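PDB 4WED: ABC transporter, periplasmic solute-binding protein from Rhizobium meliloti, which probably binds a solute, perhaps a peptide or a nickel complex, in the periplasm and delivers it to an ABC transporter for uptake. Local coordinates for residues T274-F279 with D486-L491; L63-L68 with R170-K175. One frame throughout, in Å; residues are numbered along the deposited sequence.

Contact 1: residues T274-F279 with D486-L491; sequences TLVMAF and DAIAPL
The CB of A489 is met by two larger side chains from the facing strand, M277 and F279. Selenomethionine M277 runs out extended and then bends at chi3 (66°), which places its CE 4.1 Å from A489 CB; F279 contributes CZ, 4.0 Å from the same methyl. The phenyl ring also turns an edge to the chain that precedes A489, its CD2 lying 3.5 Å from A487 O, close to the ring plane. Farther along, L491 crosses L275 obliquely, and its CD1 packs against both L275 CD2 and M277 CB. The sheet face bearing V276 and P490 is built differently: V276 CG1, anti to its own backbone N, lies 4.1 Å from I488 CB, while T274 and P490 lie side by side, pointing the same way, with T274 CG2 against P490 CB.

These meetings follow from an antiparallel register, the strand segments running at 150° to one another. M277 and A489 form a hydrogen-bonded pair, joined in both directions: M277 N donates to A489 O at 2.7 Å, and A489 N to M277 O. V276 and P490 are the adjacent non-hydrogen-bonded pair, a site where proline's lack of an N-H costs no bond to this partner, and L491 N closes the next rung on L275 O. On the F279 side of the M277-A489 pair, a water bridges F279 N and A487 O, 2.7 Å from each.

D486, in a Schellman motif, ends helix 471-485 and leads into strand 488-500. Strand 274-279 is bonded along its two edges to that strand and to strand 417-421, with M277 and F279 packed on V296 of helix 290-299 and A487 on W481 and L482 of helix 471-485.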
loop_
_atom_site.group_PDB
_atom_site.type_symbol
_atom_site.label_atom_id
_atom_site.label_comp_id
_atom_site.label_asym_id
_atom_site.label_seq_id
_atom_site.Cartn_x
_atom_site.Cartn_y
_atom_site.Cartn_z
ATOM N N THR A 274 -7.544 -1.210 1.458
ATOM C CA THR A 274 -8.955 -1.274 1.739
ATOM C C THR A 274 -9.359 -2.716 1.795
ATOM O O THR A 274 -8.955 -3.539 0.949
ATOM C CB THR A 274 -9.780 -0.531 0.678
ATOM O OG1 THR A 274 -9.169 0.761 0.434
ATOM C CG2 THR A 274 -11.251 -0.371 1.151
ATOM N N LEU A 275 -10.113 -3.024 2.828
ATOM C CA LEU A 275 -10.813 -4.297 2.906
ATOM C C LEU A 275 -12.122 -4.123 2.228
ATOM O O LEU A 275 -12.903 -3.300 2.643
ATOM C CB LEU A 275 -11.071 -4.718 4.349
ATOM C CG LEU A 275 -11.872 -6.004 4.511
ATOM C CD1 LEU A 275 -11.009 -7.212 4.259
ATOM C CD2 LEU A 275 -12.401 -6.072 5.922
ATOM N N VAL A 276 -12.369 -4.936 1.224
ATOM C CA VAL A 276 -13.504 -4.739 0.333
ATOM C C VAL A 276 -14.237 -6.042 0.302
ATOM O O VAL A 276 -13.621 -7.098 0.208
ATOM C CB VAL A 276 -13.043 -4.407 -1.107
ATOM C CG1 VAL A 276 -14.227 -4.103 -2.003
ATOM C CG2 VAL A 276 -12.114 -3.212 -1.095
HETATM N N MSE A 277 -15.548 -5.986 0.383
HETATM C CA MSE A 277 -16.304 -7.174 0.154
HETATM C C MSE A 277 -16.724 -7.220 -1.302
HETATM O O MSE A 277 -17.111 -6.212 -1.900
HETATM C CB MSE A 277 -17.488 -7.200 1.058
HETATM C CG MSE A 277 -18.053 -8.605 0.989
HETATM SE SE MSE A 277 -19.511 -8.702 2.307
HETATM C CE MSE A 277 -20.778 -7.429 1.476
ATOM N N ALA A 278 -16.632 -8.424 -1.852
ATOM C CA ALA A 278 -16.914 -8.722 -3.225
ATOM C C ALA A 278 -18.216 -9.493 -3.349
ATOM O O ALA A 278 -18.612 -10.236 -2.447
ATOM C CB ALA A 278 -15.792 -9.574 -3.795
ATOM N N PHE A 279 -18.854 -9.327 -4.503
ATOM C CA PHE A 279 -20.140 -9.925 -4.797
ATOM C C PHE A 279 -19.923 -10.870 -5.931
ATOM O O PHE A 279 -19.194 -10.538 -6.853
ATOM C CB PHE A 279 -21.124 -8.842 -5.296
ATOM C CG PHE A 279 -21.544 -7.858 -4.234
ATOM C CD1 PHE A 279 -22.292 -8.281 -3.145
ATOM C CD2 PHE A 279 -21.222 -6.509 -4.344
ATOM C CE1 PHE A 279 -22.700 -7.374 -2.175
ATOM C CE2 PHE A 279 -21.600 -5.603 -3.369
ATOM C CZ PHE A 279 -22.353 -6.043 -2.271
ATOM N N ASP A 486 -23.280 -0.482 -7.635
ATOM C CA ASP A 486 -23.085 -1.171 -6.363
ATOM C C ASP A 486 -22.323 -2.460 -6.610
ATOM O O ASP A 486 -22.732 -3.531 -6.197
ATOM C CB ASP A 486 -24.437 -1.437 -5.680
ATOM C CG ASP A 486 -25.105 -0.150 -5.177
ATOM O OD1 ASP A 486 -24.625 0.377 -4.136
ATOM O OD2 ASP A 486 -26.113 0.311 -5.805
ATOM N N ALA A 487 -21.214 -2.331 -7.326
ATOM C CA ALA A 487 -20.503 -3.486 -7.844
ATOM C C ALA A 487 -19.579 -4.083 -6.824
ATOM O O ALA A 487 -19.252 -5.276 -6.920
ATOM C CB ALA A 487 -19.717 -3.113 -9.059
ATOM N N ILE A 488 -19.175 -3.255 -5.859
ATOM C CA ILE A 488 -18.299 -3.667 -4.766
ATOM C C ILE A 488 -18.803 -3.094 -3.451
ATOM O O ILE A 488 -19.593 -2.169 -3.472
ATOM C CB ILE A 488 -16.819 -3.203 -5.001
ATOM C CG1 ILE A 488 -16.735 -1.697 -5.264
ATOM C CG2 ILE A 488 -16.173 -3.983 -6.155
ATOM C CD1 ILE A 488 -15.350 -1.121 -5.006
ATOM N N ALA A 489 -18.341 -3.626 -2.310
ATOM C CA ALA A 489 -18.655 -3.018 -0.978
ATOM C C ALA A 489 -17.385 -2.793 -0.144
ATOM O O ALA A 489 -16.965 -3.674 0.537
ATOM C CB ALA A 489 -19.683 -3.876 -0.206
ATOM N N PRO A 490 -16.750 -1.608 -0.252
ATOM C CA PRO A 490 -15.614 -1.299 0.615
ATOM C C PRO A 490 -16.058 -1.248 2.057
ATOM O O PRO A 490 -17.114 -0.766 2.339
ATOM C CB PRO A 490 -15.161 0.081 0.135
ATOM C CG PRO A 490 -15.758 0.265 -1.217
ATOM C CD PRO A 490 -17.046 -0.503 -1.192
ATOM N N LEU A 491 -15.292 -1.825 2.966
ATOM C CA LEU A 491 -15.743 -1.938 4.347
ATOM C C LEU A 491 -15.011 -0.942 5.239
ATOM O O LEU A 491 -15.573 0.062 5.615
ATOM C CB LEU A 491 -15.551 -3.377 4.791
ATOM C CG LEU A 491 -16.383 -4.366 3.981
ATOM C CD1 LEU A 491 -16.107 -5.761 4.495
ATOM C CD2 LEU A 491 -17.855 -4.036 4.156
HETATM O O HOH W 1 -17.798 -7.300 -6.005
#

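Contact 2: residues L63-L68 with R170-K175; sequences LMFEPL and RFLSPK
R170 lies alongside P67 and bonds to the backbone of F65 where two irregular segments meet in this type 2 periplasmic-binding fold, close to its sodium site. Its CG stands anti to the carbonyl carbon (chi1 -52°), and from there the chain is extended as far as NE, passing the backbone of E66 on the way. The guanidinium ends flat against the proline ring, with P67 CD 3.7 Å from its plane and over its centre. NH1 donates to F65 O at 3.1 Å, a rather bent bond (142°) that arrives well above the carbonyl plane. The same NH1 also bonds to D62, a ligand of the sodium ion, while NE and NH2 are taken by the carbonyls of Y165 and S164. Partners on all three nitrogens fix the rotation of this buried group, and R170 is in effect a second-shell residue that probably helps to position D62 and offset its negative charge.

The ring of F171 presents an edge to E66 O, which lies near the ring plane and 3.3 Å from CD1, and its CZ meets L68 CG at 3.6 Å, the two side chains crossing at about a right angle. The backbones themselves are joined sparingly, by a weak bond from F171 N to E66 O and by a water between E66 N and F171 O. F65 completes the packing: M64 CG covers one face of its ring, L172 CD1 lies 4.0 Å from CE1 at the edge, and F65 CD1 approaches F171 O, near the ring plane, at 3.6 Å.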
loop_
_atom_site.group_PDB
_atom_site.type_symbol
_atom_site.label_atom_id
_atom_site.label_comp_id
_atom_site.label_asym_id
_atom_site.label_seq_id
_atom_site.Cartn_x
_atom_site.Cartn_y
_atom_site.Cartn_z
ATOM N N LEU A 63 16.807 3.973 4.298
ATOM C CA LEU A 63 17.755 4.749 5.089
ATOM C C LEU A 63 18.918 5.400 4.352
ATOM O O LEU A 63 19.330 6.478 4.696
ATOM C CB LEU A 63 18.309 3.887 6.205
ATOM C CG LEU A 63 17.289 3.620 7.283
ATOM C CD1 LEU A 63 17.815 2.545 8.202
ATOM C CD2 LEU A 63 17.042 4.913 8.027
HETATM N N MSE A 64 19.474 4.713 3.376
HETATM C CA MSE A 64 20.645 5.185 2.635
HETATM C C MSE A 64 20.451 5.210 1.156
HETATM O O MSE A 64 21.271 5.785 0.448
HETATM C CB MSE A 64 21.876 4.303 2.957
HETATM C CG MSE A 64 21.914 2.969 2.216
HETATM SE SE MSE A 64 20.714 1.622 3.031
HETATM C CE MSE A 64 21.814 1.350 4.665
ATOM N N PHE A 65 19.414 4.561 0.647
ATOM C CA PHE A 65 19.165 4.612 -0.788
ATOM C C PHE A 65 18.094 5.630 -1.126
ATOM O O PHE A 65 17.089 5.782 -0.423
ATOM C CB PHE A 65 18.926 3.205 -1.370
ATOM C CG PHE A 65 20.149 2.287 -1.237
ATOM C CD1 PHE A 65 21.344 2.590 -1.904
ATOM C CD2 PHE A 65 20.103 1.137 -0.484
ATOM C CE1 PHE A 65 22.445 1.753 -1.814
ATOM C CE2 PHE A 65 21.209 0.301 -0.373
ATOM C CZ PHE A 65 22.387 0.620 -1.030
ATOM N N GLU A 66 18.328 6.363 -2.198
ATOM C CA GLU A 66 17.378 7.371 -2.621
ATOM C C GLU A 66 16.944 7.146 -4.032
ATOM O O GLU A 66 17.710 6.633 -4.844
ATOM C CB GLU A 66 17.949 8.765 -2.463
ATOM C CG GLU A 66 17.891 9.274 -1.034
ATOM C CD GLU A 66 18.472 10.668 -0.878
ATOM O OE1 GLU A 66 19.562 10.861 -1.465
ATOM O OE2 GLU A 66 17.865 11.549 -0.173
ATOM N N PRO A 67 15.680 7.495 -4.331
ATOM C CA PRO A 67 15.179 7.432 -5.707
ATOM C C PRO A 67 15.317 8.766 -6.463
ATOM O O PRO A 67 15.675 9.806 -5.894
ATOM C CB PRO A 67 13.695 7.143 -5.495
ATOM C CG PRO A 67 13.386 7.964 -4.277
ATOM C CD PRO A 67 14.629 7.917 -3.396
ATOM N N LEU A 68 14.960 8.730 -7.741
ATOM C CA LEU A 68 14.855 9.932 -8.520
ATOM C C LEU A 68 13.754 10.843 -7.977
ATOM O O LEU A 68 13.949 12.061 -7.826
ATOM C CB LEU A 68 14.505 9.562 -9.970
ATOM C CG LEU A 68 15.623 8.846 -10.702
ATOM C CD1 LEU A 68 15.071 8.242 -11.981
ATOM C CD2 LEU A 68 16.755 9.805 -11.020
ATOM N N ARG A 170 16.726 2.504 -7.034
ATOM C CA ARG A 170 17.550 3.466 -6.305
ATOM C C ARG A 170 19.008 3.311 -6.625
ATOM O O ARG A 170 19.376 2.366 -7.304
ATOM C CB ARG A 170 17.240 3.411 -4.819
ATOM C CG ARG A 170 15.735 3.538 -4.595
ATOM C CD ARG A 170 15.398 3.963 -3.184
ATOM N NE ARG A 170 13.981 4.212 -3.045
ATOM C CZ ARG A 170 13.422 4.698 -1.933
ATOM N NH1 ARG A 170 14.176 4.971 -0.853
ATOM N NH2 ARG A 170 12.111 4.909 -1.884
ATOM N N PHE A 171 19.819 4.234 -6.102
ATOM C CA PHE A 171 21.166 4.535 -6.599
ATOM C C PHE A 171 22.359 4.194 -5.681
ATOM O O PHE A 171 22.531 4.738 -4.551
ATOM C CB PHE A 171 21.180 5.988 -7.061
ATOM C CG PHE A 171 20.229 6.221 -8.200
ATOM C CD1 PHE A 171 18.884 6.474 -7.948
ATOM C CD2 PHE A 171 20.651 6.084 -9.530
ATOM C CE1 PHE A 171 17.985 6.648 -8.987
ATOM C CE2 PHE A 171 19.749 6.247 -10.577
ATOM C CZ PHE A 171 18.403 6.515 -10.304
ATOM N N LEU A 172 23.188 3.273 -6.205
ATOM C CA LEU A 172 24.309 2.682 -5.490
ATOM C C LEU A 172 25.573 3.193 -6.108
ATOM O O LEU A 172 25.701 3.177 -7.319
ATOM C CB LEU A 172 24.262 1.162 -5.653
ATOM C CG LEU A 172 25.479 0.319 -5.231
ATOM C CD1 LEU A 172 25.651 0.276 -3.708
ATOM C CD2 LEU A 172 25.329 -1.094 -5.767
ATOM N N SER A 173 26.542 3.581 -5.293
ATOM C CA SER A 173 27.800 4.101 -5.829
ATOM C C SER A 173 28.451 3.119 -6.803
ATOM O O SER A 173 28.800 2.011 -6.435
ATOM C CB SER A 173 28.758 4.426 -4.698
ATOM O OG SER A 173 30.079 4.615 -5.161
ATOM N N PRO A 174 28.656 3.538 -8.054
ATOM C CA PRO A 174 29.424 2.709 -9.020
ATOM C C PRO A 174 30.829 2.255 -8.598
ATOM O O PRO A 174 31.279 1.229 -9.102
ATOM C CB PRO A 174 29.550 3.603 -10.237
ATOM C CG PRO A 174 28.488 4.617 -10.082
ATOM C CD PRO A 174 28.238 4.815 -8.634
ATOM N N LYS A 175 31.527 2.988 -7.719
ATOM C CA LYS A 175 32.899 2.568 -7.317
ATOM C C LYS A 175 32.824 1.600 -6.154
ATOM O O LYS A 175 33.797 0.944 -5.839
ATOM C CB LYS A 175 33.794 3.749 -6.938
HETATM O O HOH W 2 20.872 6.317 -3.179
#

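In the fold
Both contacts are buried, yet they share no element: their centres lie about 39 Å apart on opposite sides of the chain's centre, and contact 2 closes along the chain before contact 1 opens. Contact 1 joins two strands of one antiparallel sheet, so regular backbone bonding carries it and its side chains are almost wholly apolar. Contact 2 joins two loops without regular structure; there an arginine supplies the direct bond, and the backbones add only a weak one and a water bridge. The chemistry follows the place in the fold here: strand pairing provides the polar bonds of contact 1, whereas in contact 2, near the sodium site, a side chain provides the main one.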